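Local coordinates for DltD domain-containing protein (PDB 7D78), which probably acts as an alpha/beta-hydrolase-fold thioesterase and polyketide cyclase, closing polyketide chains into medium-ring lactones, at residues 162-175 / 236-248. Sequence-based numbering, arbitrary orientation.
With NA (sodium ion), chain C.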
loop_
_atom_site.group_PDB
_atom_site.type_symbol
_atom_site.label_atom_id
_atom_site.label_comp_id
_atom_site.label_asym_id
_atom_site.label_seq_id
_atom_site.Cartn_x
_atom_site.Cartn_y
_atom_site.Cartn_z
ATOM N N PHE A 162 10.439 -10.066 0.081
ATOM C CA PHE A 162 9.498 -11.135 0.422
ATOM C C PHE A 162 9.297 -12.172 -0.677
ATOM O O PHE A 162 9.154 -13.361 -0.378
ATOM C CB PHE A 162 8.159 -10.509 0.821
ATOM C CG PHE A 162 8.293 -9.560 1.973
ATOM C CD1 PHE A 162 8.335 -10.046 3.278
ATOM C CD2 PHE A 162 8.489 -8.206 1.751
ATOM C CE1 PHE A 162 8.516 -9.191 4.353
ATOM C CE2 PHE A 162 8.668 -7.338 2.815
ATOM C CZ PHE A 162 8.676 -7.832 4.119
ATOM N N TYR A 163 9.272 -11.742 -1.934
ATOM C CA TYR A 163 8.996 -12.631 -3.054
ATOM C C TYR A 163 10.290 -13.180 -3.642
ATOM O O TYR A 163 11.239 -12.429 -3.877
ATOM C CB TYR A 163 8.220 -11.884 -4.140
ATOM C CG TYR A 163 6.724 -11.881 -3.939
ATOM C CD1 TYR A 163 6.117 -10.986 -3.059
ATOM C CD2 TYR A 163 5.912 -12.771 -4.641
ATOM C CE1 TYR A 163 4.737 -10.985 -2.880
ATOM C CE2 TYR A 163 4.542 -12.771 -4.480
ATOM C CZ TYR A 163 3.956 -11.876 -3.598
ATOM O OH TYR A 163 2.592 -11.899 -3.442
ATOM N N GLN A 164 10.319 -14.486 -3.889
ATOM C CA GLN A 164 11.285 -15.076 -4.806
ATOM C C GLN A 164 10.693 -14.989 -6.204
ATOM O O GLN A 164 9.543 -15.387 -6.415
ATOM C CB GLN A 164 11.583 -16.534 -4.434
ATOM C CG GLN A 164 12.340 -16.682 -3.106
ATOM C CD GLN A 164 12.456 -18.131 -2.648
ATOM O OE1 GLN A 164 12.281 -19.057 -3.431
ATOM N NE2 GLN A 164 12.745 -18.324 -1.371
ATOM N N ALA A 165 11.473 -14.470 -7.157
ATOM C CA ALA A 165 10.904 -14.146 -8.464
ATOM C C ALA A 165 10.287 -15.361 -9.145
ATOM O O ALA A 165 9.270 -15.237 -9.836
ATOM C CB ALA A 165 11.972 -13.517 -9.364
ATOM N N GLU A 166 10.867 -16.546 -8.950
ATOM C CA GLU A 166 10.368 -17.726 -9.646
ATOM C C GLU A 166 9.010 -18.185 -9.128
ATOM O O GLU A 166 8.317 -18.939 -9.824
ATOM C CB GLU A 166 11.389 -18.856 -9.538
ATOM C CG GLU A 166 11.720 -19.266 -8.108
ATOM C CD GLU A 166 12.977 -18.592 -7.548
ATOM O OE1 GLU A 166 13.674 -19.250 -6.740
ATOM O OE2 GLU A 166 13.262 -17.415 -7.894
ATOM N N LYS A 167 8.618 -17.749 -7.930
ATOM C CA LYS A 167 7.352 -18.111 -7.309
ATOM C C LYS A 167 6.256 -17.086 -7.558
ATOM O O LYS A 167 5.091 -17.350 -7.239
ATOM C CB LYS A 167 7.539 -18.272 -5.797
ATOM C CG LYS A 167 8.463 -19.419 -5.377
ATOM C CD LYS A 167 8.263 -19.750 -3.906
ATOM C CE LYS A 167 8.102 -21.248 -3.699
ATOM N NZ LYS A 167 9.266 -21.978 -4.293
ATOM N N ARG A 168 6.611 -15.923 -8.105
ATOM C CA ARG A 168 5.690 -14.798 -8.162
ATOM C C ARG A 168 4.400 -15.159 -8.886
ATOM O O ARG A 168 3.308 -14.996 -8.336
ATOM C CB ARG A 168 6.375 -13.615 -8.851
ATOM C CG ARG A 168 5.729 -12.286 -8.624
ATOM C CD ARG A 168 6.215 -11.289 -9.676
ATOM N NE ARG A 168 5.767 -11.679 -11.018
ATOM C CZ ARG A 168 6.243 -11.171 -12.155
ATOM N NH1 ARG A 168 7.197 -10.245 -12.129
ATOM N NH2 ARG A 168 5.767 -11.591 -13.319
ATOM N N ASP A 169 4.498 -15.613 -10.142
ATOM C CA ASP A 169 3.280 -15.735 -10.947
ATOM C C ASP A 169 2.322 -16.772 -10.362
ATOM O O ASP A 169 1.100 -16.580 -10.393
ATOM C CB ASP A 169 3.629 -16.067 -12.399
ATOM C CG ASP A 169 4.279 -14.891 -13.113
ATOM O OD1 ASP A 169 4.060 -13.732 -12.688
ATOM O OD2 ASP A 169 5.014 -15.125 -14.083
ATOM N N LYS A 170 2.852 -17.869 -9.821
ATOM C CA LYS A 170 1.975 -18.873 -9.223
ATOM C C LYS A 170 1.300 -18.335 -7.967
ATOM O O LYS A 170 0.112 -18.584 -7.744
ATOM C CB LYS A 170 2.763 -20.146 -8.912
ATOM C CG LYS A 170 3.182 -20.907 -10.160
ATOM C CD LYS A 170 3.628 -22.330 -9.841
ATOM C CE LYS A 170 3.993 -23.086 -11.115
ATOM N NZ LYS A 170 4.118 -24.561 -10.886
ATOM N N ALA A 171 2.045 -17.603 -7.131
ATOM C CA ALA A 171 1.434 -16.969 -5.962
ATOM C C ALA A 171 0.364 -15.954 -6.363
ATOM O O ALA A 171 -0.700 -15.891 -5.738
ATOM C CB ALA A 171 2.501 -16.292 -5.102
ATOM N N PHE A 172 0.643 -15.120 -7.374
ATOM C CA PHE A 172 -0.369 -14.179 -7.849
ATOM C C PHE A 172 -1.618 -14.913 -8.309
ATOM O O PHE A 172 -2.741 -14.480 -8.034
ATOM C CB PHE A 172 0.179 -13.331 -9.003
ATOM C CG PHE A 172 1.154 -12.258 -8.578
ATOM C CD1 PHE A 172 1.443 -12.039 -7.233
ATOM C CD2 PHE A 172 1.801 -11.482 -9.537
ATOM C CE1 PHE A 172 2.352 -11.047 -6.839
ATOM C CE2 PHE A 172 2.705 -10.491 -9.157
ATOM C CZ PHE A 172 2.982 -10.273 -7.799
ATOM N N LEU A 173 -1.441 -16.017 -9.039
ATOM C CA LEU A 173 -2.589 -16.793 -9.493
ATOM C C LEU A 173 -3.396 -17.316 -8.311
ATOM O O LEU A 173 -4.632 -17.269 -8.319
ATOM C CB LEU A 173 -2.114 -17.945 -10.375
ATOM C CG LEU A 173 -3.222 -18.785 -11.001
ATOM C CD1 LEU A 173 -4.210 -17.904 -11.792
ATOM C CD2 LEU A 173 -2.592 -19.850 -11.888
ATOM N N GLN A 174 -2.706 -17.815 -7.284
ATOM C CA GLN A 174 -3.383 -18.323 -6.093
ATOM C C GLN A 174 -4.167 -17.220 -5.399
ATOM O O GLN A 174 -5.284 -17.443 -4.917
ATOM C CB GLN A 174 -2.337 -18.928 -5.146
ATOM C CG GLN A 174 -2.846 -19.834 -4.016
ATOM C CD GLN A 174 -1.701 -20.278 -3.095
ATOM O OE1 GLN A 174 -0.557 -19.881 -3.296
ATOM N NE2 GLN A 174 -2.006 -21.108 -2.098
ATOM N N LEU A 175 -3.581 -16.027 -5.324
ATOM C CA LEU A 175 -4.273 -14.873 -4.762
ATOM C C LEU A 175 -5.561 -14.577 -5.523
ATOM O O LEU A 175 -6.619 -14.382 -4.915
ATOM C CB LEU A 175 -3.336 -13.653 -4.778
ATOM C CG LEU A 175 -2.248 -13.656 -3.699
ATOM C CD1 LEU A 175 -1.207 -12.560 -3.967
ATOM C CD2 LEU A 175 -2.893 -13.475 -2.323
ATOM N N LEU A 236 -4.023 -15.831 3.265
ATOM C CA LEU A 236 -3.250 -15.778 2.026
ATOM C C LEU A 236 -3.178 -14.361 1.452
ATOM O O LEU A 236 -2.156 -13.977 0.865
ATOM C CB LEU A 236 -3.851 -16.738 0.988
ATOM C CG LEU A 236 -3.047 -16.935 -0.305
ATOM C CD1 LEU A 236 -1.923 -17.998 -0.122
ATOM C CD2 LEU A 236 -3.977 -17.327 -1.445
ATOM N N GLN A 237 -4.239 -13.562 1.626
ATOM C CA GLN A 237 -4.245 -12.214 1.055
ATOM C C GLN A 237 -3.139 -11.334 1.621
ATOM O O GLN A 237 -2.855 -10.277 1.041
ATOM C CB GLN A 237 -5.602 -11.545 1.275
ATOM C CG GLN A 237 -6.714 -12.113 0.386
ATOM C CD GLN A 237 -6.371 -12.056 -1.108
ATOM O OE1 GLN A 237 -5.772 -11.089 -1.581
ATOM N NE2 GLN A 237 -6.761 -13.097 -1.850
ATOM N N THR A 238 -2.530 -11.730 2.744
ATOM C CA THR A 238 -1.295 -11.119 3.233
ATOM C C THR A 238 -0.318 -10.948 2.084
ATOM O O THR A 238 0.308 -9.894 1.938
ATOM C CB THR A 238 -0.652 -11.983 4.324
ATOM O OG1 THR A 238 -1.539 -12.089 5.441
ATOM C CG2 THR A 238 0.709 -11.399 4.775
ATOM N N TYR A 239 -0.206 -11.982 1.242
ATOM C CA TYR A 239 0.770 -11.946 0.164
ATOM C C TYR A 239 0.430 -10.881 -0.873
ATOM O O TYR A 239 1.328 -10.379 -1.555
ATOM C CB TYR A 239 0.864 -13.326 -0.478
ATOM C CG TYR A 239 1.334 -14.399 0.485
ATOM C CD1 TYR A 239 2.235 -14.103 1.511
ATOM C CD2 TYR A 239 0.880 -15.707 0.365
ATOM C CE1 TYR A 239 2.669 -15.104 2.399
ATOM C CE2 TYR A 239 1.302 -16.701 1.231
ATOM C CZ TYR A 239 2.197 -16.404 2.235
ATOM O OH TYR A 239 2.601 -17.419 3.081
ATOM N N GLN A 240 -0.854 -10.543 -1.024
ATOM C CA GLN A 240 -1.218 -9.419 -1.882
ATOM C C GLN A 240 -0.693 -8.104 -1.308
ATOM O O GLN A 240 -0.141 -7.270 -2.039
ATOM C CB GLN A 240 -2.737 -9.367 -2.057
ATOM C CG GLN A 240 -3.236 -8.174 -2.877
ATOM C CD GLN A 240 -2.762 -8.223 -4.317
ATOM O OE1 GLN A 240 -1.753 -7.599 -4.688
ATOM N NE2 GLN A 240 -3.471 -8.976 -5.134
ATOM N N LYS A 241 -0.856 -7.901 0.002
ATOM C CA LYS A 241 -0.321 -6.699 0.635
ATOM C C LYS A 241 1.195 -6.639 0.500
ATOM O O LYS A 241 1.764 -5.568 0.269
ATOM C CB LYS A 241 -0.731 -6.660 2.110
ATOM C CG LYS A 241 -2.232 -6.867 2.366
ATOM C CD LYS A 241 -3.063 -5.901 1.515
ATOM C CE LYS A 241 -4.562 -6.164 1.644
ATOM N NZ LYS A 241 -5.351 -5.183 0.815
ATOM N N LEU A 242 1.868 -7.782 0.644
ATOM C CA LEU A 242 3.319 -7.799 0.510
ATOM C C LEU A 242 3.754 -7.550 -0.928
ATOM O O LEU A 242 4.855 -7.038 -1.155
ATOM C CB LEU A 242 3.888 -9.133 1.009
ATOM C CG LEU A 242 3.594 -9.468 2.478
ATOM C CD1 LEU A 242 4.312 -10.747 2.871
ATOM C CD2 LEU A 242 4.024 -8.308 3.386
ATOM N N ALA A 243 2.912 -7.898 -1.910
ATOM C CA ALA A 243 3.273 -7.627 -3.300
ATOM C C ALA A 243 3.333 -6.130 -3.565
ATOM O O ALA A 243 4.186 -5.664 -4.327
ATOM C CB ALA A 243 2.272 -8.290 -4.248
ATOM N N TRP A 244 2.408 -5.378 -2.960
ATOM C CA TRP A 244 2.328 -3.934 -3.145
ATOM C C TRP A 244 3.454 -3.205 -2.419
ATOM O O TRP A 244 3.952 -2.187 -2.913
ATOM C CB TRP A 244 0.996 -3.408 -2.607
ATOM C CG TRP A 244 -0.313 -3.888 -3.231
ATOM C CD1 TRP A 244 -1.494 -4.089 -2.563
ATOM C CD2 TRP A 244 -0.588 -4.165 -4.614
ATOM N NE1 TRP A 244 -2.475 -4.473 -3.438
ATOM C CE2 TRP A 244 -1.951 -4.528 -4.701
ATOM C CE3 TRP A 244 0.177 -4.135 -5.783
ATOM C CZ2 TRP A 244 -2.557 -4.872 -5.910
ATOM C CZ3 TRP A 244 -0.423 -4.468 -6.978
ATOM C CH2 TRP A 244 -1.780 -4.840 -7.034
ATOM N N TRP A 245 3.856 -3.714 -1.256
ATOM C CA TRP A 245 4.764 -3.011 -0.360
ATOM C C TRP A 245 6.145 -2.881 -0.979
ATOM O O TRP A 245 6.729 -3.870 -1.435
ATOM C CB TRP A 245 4.865 -3.775 0.957
ATOM C CG TRP A 245 5.364 -3.008 2.144
ATOM C CD1 TRP A 245 5.304 -1.654 2.350
ATOM C CD2 TRP A 245 5.965 -3.568 3.319
ATOM N NE1 TRP A 245 5.833 -1.341 3.592
ATOM C CE2 TRP A 245 6.249 -2.498 4.198
ATOM C CE3 TRP A 245 6.286 -4.877 3.716
ATOM C CZ2 TRP A 245 6.833 -2.697 5.450
ATOM C CZ3 TRP A 245 6.861 -5.073 4.955
ATOM C CH2 TRP A 245 7.122 -3.987 5.815
ATOM N N GLN A 246 6.679 -1.662 -0.976
ATOM C CA GLN A 246 8.038 -1.388 -1.440
ATOM C C GLN A 246 8.815 -0.717 -0.311
ATOM O O GLN A 246 9.109 0.483 -0.377
ATOM C CB GLN A 246 8.010 -0.512 -2.692
ATOM C CG GLN A 246 7.061 -1.049 -3.777
ATOM C CD GLN A 246 7.549 -2.350 -4.337
ATOM O OE1 GLN A 246 8.754 -2.533 -4.517
ATOM N NE2 GLN A 246 6.626 -3.279 -4.601
ATOM N N PRO A 247 9.156 -1.465 0.744
ATOM C CA PRO A 247 9.705 -0.816 1.949
ATOM C C PRO A 247 11.067 -0.184 1.739
ATOM O O PRO A 247 11.368 0.825 2.392
ATOM C CB PRO A 247 9.775 -1.963 2.966
ATOM C CG PRO A 247 9.837 -3.206 2.137
ATOM C CD PRO A 247 9.016 -2.922 0.908
ATOM N N LYS A 248 11.909 -0.748 0.865
ATOM C CA LYS A 248 13.181 -0.099 0.568
ATOM C C LYS A 248 12.966 1.320 0.069
ATOM O O LYS A 248 13.758 2.216 0.387
ATOM C CB LYS A 248 13.980 -0.913 -0.455
ATOM C CG LYS A 248 14.377 -2.290 0.049
ATOM C CD LYS A 248 15.125 -3.094 -1.018
ATOM C CE LYS A 248 15.498 -4.482 -0.509
ATOM N NZ LYS A 248 16.069 -5.338 -1.589
HETATM NA NA NA C . 5.577 -18.806 -10.466
#
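With CG anti to the carbonyl carbon (chi1 -86°), the Y163 ring extends so that OH reaches Y239 O. The same choice in L175 (chi1 -76°) turns its methyls to L236 and Q240. Y163 OH donates to Y239 O at 2.7 Å. Y239 O lies at the ring edge, in the ring plane, but the hydroxyl sits above the plane of that carbonyl. A243 N, the regular helix donor, reaches Y239 O from the opposite face, so two bonds grip this oxygen. A243 CB packs 3.8 Å from F172 CE1. L175 CD2 lies 3.3 Å from L236 O, and L175 CD1 3.6 Å from Q240 N. Q237 NE2 gives L175 O a weak bond and has D178 as its stronger partner. F162 packs on L242, W245 and P247. Its CZ comes 3.4 Å from W245 CZ3, with planes at 24° but slid apart so that the rings barely overlap. W245 also meets the ring of F135 on helix 135-146. A loop and helix 168-175 thus pack on helix 238-244 and the turn after it, outside the central sheet of an alpha/beta hydrolase fold. F162 and W245 lie near, without touching, what is probably its catalytic centre.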